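Local atomic coordinates of probable glutathione S-transferase (PDB entry 6JWK), a protein that probably isomerises maleylpyruvate to fumarylpyruvate, the cis-trans isomerisation of a zeta-class glutathione transferase that uses glutathione. Residues V15-A20 against Q201-E206. Residues are numbered along the deposited sequence; the frame is centred on the assembly and turned at random.
Sequences VRIALA and QRASPE
The guanidinium of R16 meets A203 edge-on: A203 O lies close to its plane and accepts hydrogen bonds from R16 NE (2.9 Å) and R16 NH2 (3.0 Å), a side-on grip on a single oxygen. NH2 lies nearly in line with the C=O bond (C=O...N 169°) and NE well off that line (141°). P205 CD also sits at this edge, 3.9 Å from R16 NH2. A bend at chi3 (-49°) turns the head of R16 toward this carbonyl. Arginine suits the place because A203 is the last helical residue of 198-203; its carbonyl lies at the helix C-terminus, where the helix dipole would probably favour a cation. S204 then leaves helical geometry, its OG bonded back to Q201 O at 2.7 Å. Alanine lets the backbones approach, with R16 CA and A203 CA 5.0 Å apart; A203 CB packs on I17 N and lies 3.7 Å from I17 CG1, with A20 CB farther off. NH1 of R16 turns to S5 OG, at the end of strand 2-5. The contact joins helix 10-22 of the thioredoxin-like domain to the last helix, 198-203, of the helical C-terminal domain, part of the interdomain interface of the GST fold.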
# COMPACT_ATOMS: atom_id res chain seq x y z
N VAL B 15 8.94 -10.41 -1.03
CA VAL B 15 10.35 -9.97 -0.91
C VAL B 15 11.32 -11.10 -1.25
O VAL B 15 12.42 -10.80 -1.80
CB VAL B 15 10.62 -9.42 0.51
CG1 VAL B 15 12.06 -8.98 0.64
CG2 VAL B 15 9.67 -8.26 0.83
N ARG B 16 10.98 -12.35 -0.95
CA ARG B 16 11.80 -13.51 -1.42
C ARG B 16 11.84 -13.52 -2.95
O ARG B 16 12.91 -13.80 -3.53
CB ARG B 16 11.28 -14.84 -0.90
CG ARG B 16 11.46 -15.04 0.60
CD ARG B 16 11.23 -16.47 1.04
NE ARG B 16 10.00 -17.08 0.52
CZ ARG B 16 8.82 -17.11 1.11
NH1 ARG B 16 8.66 -16.60 2.33
NH2 ARG B 16 7.80 -17.71 0.51
N ILE B 17 10.75 -13.18 -3.63
CA ILE B 17 10.81 -13.11 -5.12
C ILE B 17 11.76 -11.98 -5.52
O ILE B 17 12.64 -12.19 -6.42
CB ILE B 17 9.41 -12.89 -5.69
CG1 ILE B 17 8.48 -14.07 -5.39
CG2 ILE B 17 9.44 -12.56 -7.17
CD1 ILE B 17 7.00 -13.75 -5.65
N ALA B 18 11.64 -10.82 -4.89
CA ALA B 18 12.50 -9.67 -5.23
C ALA B 18 13.97 -10.07 -5.07
O ALA B 18 14.84 -9.79 -5.97
CB ALA B 18 12.17 -8.48 -4.36
N LEU B 19 14.32 -10.63 -3.90
CA LEU B 19 15.73 -11.06 -3.68
C LEU B 19 16.15 -12.08 -4.75
O LEU B 19 17.30 -12.00 -5.21
CB LEU B 19 15.88 -11.61 -2.25
CG LEU B 19 15.74 -10.55 -1.17
CD1 LEU B 19 15.59 -11.19 0.22
CD2 LEU B 19 16.93 -9.60 -1.17
N ALA B 20 15.31 -13.05 -5.08
CA ALA B 20 15.63 -14.11 -6.07
C ALA B 20 15.86 -13.44 -7.42
O ALA B 20 16.89 -13.75 -8.03
CB ALA B 20 14.57 -15.18 -6.13
N GLN B 201 10.50 -20.10 -8.41
CA GLN B 201 10.47 -21.45 -7.80
C GLN B 201 11.30 -21.46 -6.50
O GLN B 201 10.78 -21.98 -5.51
CB GLN B 201 10.99 -22.50 -8.78
CG GLN B 201 10.11 -22.70 -10.01
CD GLN B 201 10.88 -23.30 -11.17
OE1 GLN B 201 12.09 -23.56 -11.11
NE2 GLN B 201 10.22 -23.43 -12.29
N ARG B 202 12.48 -20.84 -6.48
CA ARG B 202 13.31 -20.73 -5.24
C ARG B 202 12.55 -19.99 -4.14
O ARG B 202 12.67 -20.37 -2.93
CB ARG B 202 14.60 -19.96 -5.50
CG ARG B 202 15.61 -20.72 -6.34
CD ARG B 202 16.62 -19.74 -6.93
NE ARG B 202 17.55 -19.37 -5.89
CZ ARG B 202 18.68 -20.03 -5.63
NH1 ARG B 202 19.47 -19.64 -4.64
NH2 ARG B 202 19.04 -21.08 -6.37
N ALA B 203 11.83 -18.92 -4.52
CA ALA B 203 11.14 -18.03 -3.57
C ALA B 203 9.87 -18.70 -3.03
O ALA B 203 9.34 -18.26 -2.02
CB ALA B 203 10.84 -16.71 -4.24
N SER B 204 9.36 -19.71 -3.71
CA SER B 204 8.03 -20.26 -3.38
C SER B 204 8.02 -20.76 -1.93
O SER B 204 9.01 -21.26 -1.42
CB SER B 204 7.65 -21.39 -4.38
OG SER B 204 8.52 -22.51 -4.21
N PRO B 205 6.88 -20.69 -1.24
CA PRO B 205 6.73 -21.29 0.08
C PRO B 205 7.21 -22.75 0.17
O PRO B 205 7.95 -23.12 1.12
CB PRO B 205 5.20 -21.21 0.32
CG PRO B 205 4.75 -20.03 -0.51
CD PRO B 205 5.65 -20.05 -1.72
N GLU B 206 6.87 -23.53 -0.86
CA GLU B 206 7.05 -25.01 -0.86
C GLU B 206 8.53 -25.35 -0.91
O GLU B 206 8.87 -26.49 -0.53
CB GLU B 206 6.29 -25.67 -2.02
CG GLU B 206 4.78 -25.44 -1.97
CD GLU B 206 4.23 -24.25 -2.73
OE1 GLU B 206 4.96 -23.26 -2.92
OE2 GLU B 206 3.07 -24.32 -3.16